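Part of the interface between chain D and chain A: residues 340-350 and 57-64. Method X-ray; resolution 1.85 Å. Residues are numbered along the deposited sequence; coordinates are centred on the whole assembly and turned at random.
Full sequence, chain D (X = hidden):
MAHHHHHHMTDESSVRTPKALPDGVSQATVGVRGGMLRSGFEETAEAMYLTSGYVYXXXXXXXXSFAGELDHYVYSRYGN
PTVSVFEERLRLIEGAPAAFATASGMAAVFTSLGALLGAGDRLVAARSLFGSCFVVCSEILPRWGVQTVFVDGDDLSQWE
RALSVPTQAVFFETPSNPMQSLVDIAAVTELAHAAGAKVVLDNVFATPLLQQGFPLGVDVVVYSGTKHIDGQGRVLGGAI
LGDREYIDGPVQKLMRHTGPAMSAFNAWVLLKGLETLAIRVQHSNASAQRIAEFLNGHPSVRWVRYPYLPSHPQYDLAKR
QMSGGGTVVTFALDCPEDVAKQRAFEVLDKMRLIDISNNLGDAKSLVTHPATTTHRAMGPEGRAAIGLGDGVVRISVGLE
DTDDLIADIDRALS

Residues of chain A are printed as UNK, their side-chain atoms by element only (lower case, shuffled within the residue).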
ATOM      1  N   ALA D 340      -9.116 -44.636 -10.689  1.00 47.74           N
ATOM      2  CA  ALA D 340      -9.289 -43.609  -9.643  1.00 47.00           C
ATOM      3  C   ALA D 340      -8.782 -42.196 -10.001  1.00 46.09           C
ATOM      4  O   ALA D 340      -9.461 -41.205  -9.710  1.00 45.17           O
ATOM      5  CB  ALA D 340      -8.694 -44.093  -8.302  1.00 47.11           C
ATOM      6  N   LYS D 341      -7.609 -42.113 -10.631  1.00 46.26           N
ATOM      7  CA  LYS D 341      -7.045 -40.837 -11.082  1.00 45.91           C
ATOM      8  C   LYS D 341      -7.966 -40.171 -12.124  1.00 45.57           C
ATOM      9  O   LYS D 341      -8.247 -38.970 -12.038  1.00 44.53           O
ATOM     10  CB  LYS D 341      -5.643 -41.047 -11.664  1.00 46.42           C
ATOM     11  CG  LYS D 341      -4.964 -39.778 -12.169  1.00 47.57           C
ATOM     12  CD  LYS D 341      -3.690 -40.098 -12.950  1.00 50.49           C
ATOM     13  CE  LYS D 341      -2.836 -38.852 -13.132  1.00 52.53           C
ATOM     14  NZ  LYS D 341      -1.531 -39.145 -13.796  1.00 54.61           N
ATOM     15  N   GLN D 342      -8.441 -40.963 -13.088  1.00 46.09           N
ATOM     16  CA  GLN D 342      -9.364 -40.479 -14.123  1.00 46.26           C
ATOM     17  C   GLN D 342     -10.649 -39.906 -13.494  1.00 46.09           C
ATOM     18  O   GLN D 342     -11.123 -38.840 -13.908  1.00 45.25           O
ATOM     19  CB  GLN D 342      -9.693 -41.602 -15.129  1.00 46.86           C
ATOM     20  CG  GLN D 342     -10.486 -41.158 -16.375  1.00 47.76           C
ATOM     21  CD  GLN D 342     -11.005 -42.326 -17.245  1.00 49.53           C
ATOM     22  OE1 GLN D 342     -10.506 -43.455 -17.173  1.00 50.76           O
ATOM     23  NE2 GLN D 342     -12.003 -42.041 -18.077  1.00 49.18           N
ATOM     24  N   ARG D 343     -11.195 -40.617 -12.502  1.00 46.42           N
ATOM     25  CA  ARG D 343     -12.444 -40.219 -11.813  1.00 46.57           C
ATOM     26  C   ARG D 343     -12.271 -38.954 -10.971  1.00 45.60           C
ATOM     27  O   ARG D 343     -13.126 -38.055 -10.995  1.00 44.92           O
ATOM     28  CB  ARG D 343     -12.957 -41.350 -10.910  1.00 47.45           C
ATOM     29  CG  ARG D 343     -13.389 -42.618 -11.636  1.00 50.53           C
ATOM     30  CD  ARG D 343     -14.850 -42.570 -12.069  1.00 53.56           C
ATOM     31  NE  ARG D 343     -15.276 -43.851 -12.636  1.00 56.38           N
ATOM     32  CZ  ARG D 343     -15.964 -44.782 -11.982  1.00 58.73           C
ATOM     33  NH1 ARG D 343     -16.326 -44.589 -10.719  1.00 60.15           N
ATOM     34  NH2 ARG D 343     -16.297 -45.912 -12.593  1.00 59.54           N
ATOM     35  N   ALA D 344     -11.178 -38.908 -10.208  1.00 44.66           N
ATOM     36  CA  ALA D 344     -10.821 -37.726  -9.409  1.00 43.39           C
ATOM     37  C   ALA D 344     -10.659 -36.472 -10.277  1.00 42.33           C
ATOM     38  O   ALA D 344     -11.159 -35.390  -9.923  1.00 41.51           O
ATOM     39  CB  ALA D 344      -9.555 -37.988  -8.600  1.00 43.65           C
ATOM     40  N   PHE D 345      -9.981 -36.621 -11.416  1.00 41.47           N
ATOM     41  CA  PHE D 345      -9.830 -35.513 -12.363  1.00 40.94           C
ATOM     42  C   PHE D 345     -11.185 -35.007 -12.865  1.00 40.90           C
ATOM     43  O   PHE D 345     -11.368 -33.799 -13.033  1.00 40.89           O
ATOM     44  CB  PHE D 345      -8.915 -35.902 -13.535  1.00 40.74           C
ATOM     45  CG  PHE D 345      -7.438 -35.654 -13.279  1.00 40.41           C
ATOM     46  CD1 PHE D 345      -6.894 -35.774 -11.999  1.00 39.10           C
ATOM     47  CD2 PHE D 345      -6.584 -35.342 -14.337  1.00 40.77           C
ATOM     48  CE1 PHE D 345      -5.520 -35.551 -11.782  1.00 40.70           C
ATOM     49  CE2 PHE D 345      -5.216 -35.119 -14.132  1.00 40.29           C
ATOM     50  CZ  PHE D 345      -4.687 -35.227 -12.861  1.00 40.13           C
ATOM     51  N   GLU D 346     -12.133 -35.923 -13.096  1.00 41.38           N
ATOM     52  CA  GLU D 346     -13.490 -35.547 -13.511  1.00 41.90           C
ATOM     53  C   GLU D 346     -14.210 -34.686 -12.474  1.00 40.96           C
ATOM     54  O   GLU D 346     -14.853 -33.696 -12.835  1.00 40.35           O
ATOM     55  CB  GLU D 346     -14.347 -36.785 -13.839  1.00 43.17           C
ATOM     56  CG  GLU D 346     -14.012 -37.448 -15.171  1.00 46.12           C
ATOM     57  CD  GLU D 346     -14.986 -38.571 -15.550  1.00 51.29           C
ATOM     58  OE1 GLU D 346     -16.125 -38.615 -15.013  1.00 52.39           O
ATOM     59  OE2 GLU D 346     -14.610 -39.406 -16.403  1.00 53.25           O
ATOM     60  N   VAL D 347     -14.107 -35.079 -11.203  1.00 40.64           N
ATOM     61  CA  VAL D 347     -14.726 -34.360 -10.081  1.00 40.01           C
ATOM     62  C   VAL D 347     -14.178 -32.927  -9.957  1.00 39.09           C
ATOM     63  O   VAL D 347     -14.951 -31.961  -9.856  1.00 38.52           O
ATOM     64  CB  VAL D 347     -14.547 -35.151  -8.737  1.00 40.52           C
ATOM     65  CG1 VAL D 347     -14.946 -34.309  -7.527  1.00 39.68           C
ATOM     66  CG2 VAL D 347     -15.358 -36.439  -8.760  1.00 41.33           C
ATOM     67  N   LEU D 348     -12.854 -32.785 -10.007  1.00 38.21           N
ATOM     68  CA  LEU D 348     -12.234 -31.458  -9.950  1.00 37.63           C
ATOM     69  C   LEU D 348     -12.713 -30.570 -11.107  1.00 37.53           C
ATOM     70  O   LEU D 348     -13.105 -29.422 -10.895  1.00 36.78           O
ATOM     71  CB  LEU D 348     -10.707 -31.549  -9.936  1.00 37.74           C
ATOM     72  CG  LEU D 348     -10.048 -31.451  -8.551  1.00 38.14           C
ATOM     73  CD1 LEU D 348     -10.451 -32.625  -7.669  1.00 37.72           C
ATOM     74  CD2 LEU D 348      -8.531 -31.355  -8.657  1.00 37.99           C
ATOM     75  N   ASP D 349     -12.731 -31.139 -12.314  1.00 38.16           N
ATOM     76  CA  ASP D 349     -13.065 -30.384 -13.522  1.00 38.43           C
ATOM     77  C   ASP D 349     -14.560 -30.035 -13.641  1.00 39.05           C
ATOM     78  O   ASP D 349     -14.934 -29.205 -14.480  1.00 38.73           O
ATOM     79  CB  ASP D 349     -12.576 -31.136 -14.759  1.00 39.15           C
ATOM     80  CG  ASP D 349     -11.044 -31.207 -14.852  1.00 39.30           C
ATOM     81  OD1 ASP D 349     -10.334 -30.430 -14.180  1.00 39.55           O
ATOM     82  OD2 ASP D 349     -10.542 -32.052 -15.616  1.00 41.59           O
ATOM     83  N   LYS D 350     -15.399 -30.660 -12.808  1.00 39.78           N
ATOM     84  CA  LYS D 350     -16.850 -30.396 -12.803  1.00 40.95           C
ATOM     85  C   LYS D 350     -17.294 -29.293 -11.807  1.00 40.95           C
ATOM     86  O   LYS D 350     -18.417 -28.771 -11.915  1.00 41.13           O
ATOM     87  CB  LYS D 350     -17.652 -31.705 -12.628  1.00 41.91           C
ATOM     88  CG  LYS D 350     -19.119 -31.596 -13.032  1.00 43.40           C
ATOM     89  CD  LYS D 350     -19.812 -32.960 -13.200  1.00 46.69           C
ATOM     90  CE  LYS D 350     -21.242 -32.759 -13.720  1.00 48.16           C
ATOM     91  NZ  LYS D 350     -21.941 -34.021 -14.139  1.00 49.56           N
TER
ATOM     92  N   UNK A  57      -7.087 -23.970 -14.598  1.00 35.65           N
ATOM     93  CA  UNK A  57      -8.266 -24.309 -15.411  1.00 36.82           C
ATOM     94  C   UNK A  57      -8.749 -25.754 -15.331  1.00 37.02           C
ATOM     95  O   UNK A  57      -9.926 -26.031 -15.581  1.00 37.26           O
ATOM     96  N   UNK A  58      -7.849 -26.677 -14.976  1.00 36.80           N
ATOM     97  CA  UNK A  58      -8.172 -28.100 -14.919  1.00 37.58           C
ATOM     98  C   UNK A  58      -7.176 -28.839 -14.027  1.00 37.52           C
ATOM     99  O   UNK A  58      -6.112 -28.306 -13.703  1.00 36.82           O
ATOM    100  o   UNK A  58      -6.899 -28.835 -16.887  1.00 38.93           O
ATOM    101  c   UNK A  58      -8.201 -28.716 -16.325  1.00 37.95           C
ATOM    102  N   UNK A  59      -7.528 -30.052 -13.619  1.00 37.63           N
ATOM    103  CA  UNK A  59      -6.617 -30.877 -12.818  1.00 37.96           C
ATOM    104  C   UNK A  59      -5.318 -31.230 -13.572  1.00 38.20           C
ATOM    105  O   UNK A  59      -4.251 -31.269 -12.960  1.00 38.18           O
ATOM    106  c   UNK A  59      -7.323 -32.127 -12.328  1.00 38.31           C
ATOM    107  N   UNK A  60      -5.420 -31.478 -14.886  1.00 38.80           N
ATOM    108  CA  UNK A  60      -4.245 -31.735 -15.736  1.00 39.13           C
ATOM    109  C   UNK A  60      -3.252 -30.559 -15.754  1.00 38.95           C
ATOM    110  O   UNK A  60      -2.041 -30.782 -15.703  1.00 39.04           O
ATOM    111  c   UNK A  60      -4.660 -32.099 -17.151  1.00 39.85           C
ATOM    112  N   UNK A  61      -3.763 -29.322 -15.835  1.00 38.32           N
ATOM    113  CA  UNK A  61      -2.914 -28.122 -15.752  1.00 37.86           C
ATOM    114  C   UNK A  61      -2.217 -27.985 -14.392  1.00 37.37           C
ATOM    115  O   UNK A  61      -1.056 -27.575 -14.328  1.00 37.51           O
ATOM    116  c   UNK A  61      -2.829 -25.564 -15.828  1.00 37.23           C
ATOM    117  c   UNK A  61      -4.135 -26.842 -17.580  1.00 38.85           C
ATOM    118  c   UNK A  61      -3.692 -26.811 -16.111  1.00 37.69           C
ATOM    119  N   UNK A  62      -2.923 -28.306 -13.308  1.00 37.49           N
ATOM    120  CA  UNK A  62      -2.335 -28.262 -11.968  1.00 37.68           C
ATOM    121  C   UNK A  62      -1.169 -29.257 -11.853  1.00 38.31           C
ATOM    122  O   UNK A  62      -0.124 -28.928 -11.289  1.00 38.02           O
ATOM    123  c   UNK A  62      -3.397 -28.551 -10.900  1.00 36.92           C
ATOM    124  N   UNK A  63      -1.353 -30.461 -12.395  1.00 39.44           N
ATOM    125  CA  UNK A  63      -0.302 -31.490 -12.398  1.00 40.37           C
ATOM    126  C   UNK A  63       0.929 -31.041 -13.200  1.00 41.03           C
ATOM    127  O   UNK A  63       2.059 -31.143 -12.714  1.00 40.96           O
ATOM    128  o   UNK A  63      -1.352 -35.294 -14.310  1.00 44.56           O
ATOM    129  c   UNK A  63      -0.322 -35.279 -13.601  1.00 44.63           C
ATOM    130  o   UNK A  63       0.318 -36.327 -13.354  1.00 46.83           O
ATOM    131  c   UNK A  63       0.213 -33.949 -13.033  1.00 41.99           C
ATOM    132  c   UNK A  63      -0.847 -32.830 -12.924  1.00 40.70           C
ATOM    133  N   UNK A  64       0.714 -30.529 -14.413  1.00 42.00           N
ATOM    134  CA  UNK A  64       1.825 -30.065 -15.249  1.00 43.05           C
ATOM    135  C   UNK A  64       2.586 -28.895 -14.614  1.00 43.02           C
ATOM    136  O   UNK A  64       3.813 -28.797 -14.738  1.00 43.38           O
ATOM    137  c   UNK A  64       0.616 -30.291 -18.959  1.00 48.70           C
ATOM    138  c   UNK A  64       0.822 -30.791 -17.521  1.00 45.90           C
ATOM    139  n   UNK A  64       0.320 -32.494 -20.065  1.00 53.54           N
ATOM    140  c   UNK A  64       1.331 -29.658 -16.642  1.00 43.54           C
ATOM    141  c   UNK A  64      -0.337 -31.193 -19.739  1.00 51.21           C
TER
HETATM  142  O   HOH W   1      -7.947 -32.342 -16.354  1.00 29.89           O

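Position 57 of chain A carries no side-chain atom at all, and its backbone stays clear of chain D. An ideal CB here would point away from the other stretch and would have nothing of it within 5.5 Å, so this stretch of chain D does not demand the absence; the residue is G57(A).

Position 58 has one carbon followed by one oxygen. That oxygen lies 3.3 Å from the backbone N of position 61, a weak hydrogen bond running back into the first turn of the helix. The carbon, CB, also packs against the acid of chain D, 3.5 Å from OD1 of D349(D). Two side-chain atoms, C then O, make this S58(A), with chi1 in the p well and OG capping the helix at its N-cap position.

Position 59 has a single carbon, pointed toward chain D. This CB sits 3.6 Å from the centroid of the F345(D) ring and only 11° off the ring normal, a CH-pi contact over one face, while CD2 of L348(D) comes to 3.9 Å from the same CB. One carbon and nothing beyond it means A59(A). CA of A59(A) lies 5.7 Å from CA of F345(D), with the single methyl fitted over the ring face.

Position 60 again shows one carbon, set sideways to the contact. Its CB reaches CE2 of F345(D) at 4.3 Å, a looser apolar touch than the one before it, and its backbone N donates to water 1 at 3.0 Å. The lone carbon makes it A60(A).

Position 61 has three carbons, one carrying the other two, and the side chain is out of reach of chain D. The beta-branched pattern gives V61(A), with chi1 in the t well; the residue's link to this site is the N-H given to the cap.

Position 62 has one carbon. Its CB points toward chain D yet stays 6.3 Å short of it; the residue is A62(A).

Position 63 has three carbons in a row, the third bearing two oxygens. One of these oxygens lies 3.6 Å from CZ of F345(D), at the ring edge, and the other is 3.4 Å from NZ of K341(D), a salt bridge whose hydrogen bond is weak. A carboxylate on a two-carbon arm is E63(A), the first oxygen being OE1 and the second OE2; with chi1 and chi2 both t, the arm is extended.

Position 64 runs four carbons in a row to a nitrogen, exposed and out of reach of chain D: K64(A).

The contact works by pairing a helix start with a helix side. The first turn of a helix leaves N-H groups without backbone acceptors, and here D349(D) supplies one: OD1 accepts from N of A59(A) at 2.9 Å with a 159° angle, while OD2 accepts from water 1 at 2.7 Å, bridging to A60(A). Between this polar end and the K341(D)–E63(A) pair, the F345(D) ring lies against A59(A). The helix directions differ by 109°, and the two stretches bury 307 Å² between them: small alanine, broad ring, charged groups beyond.

Chain A 57-64: GSAAVAEK
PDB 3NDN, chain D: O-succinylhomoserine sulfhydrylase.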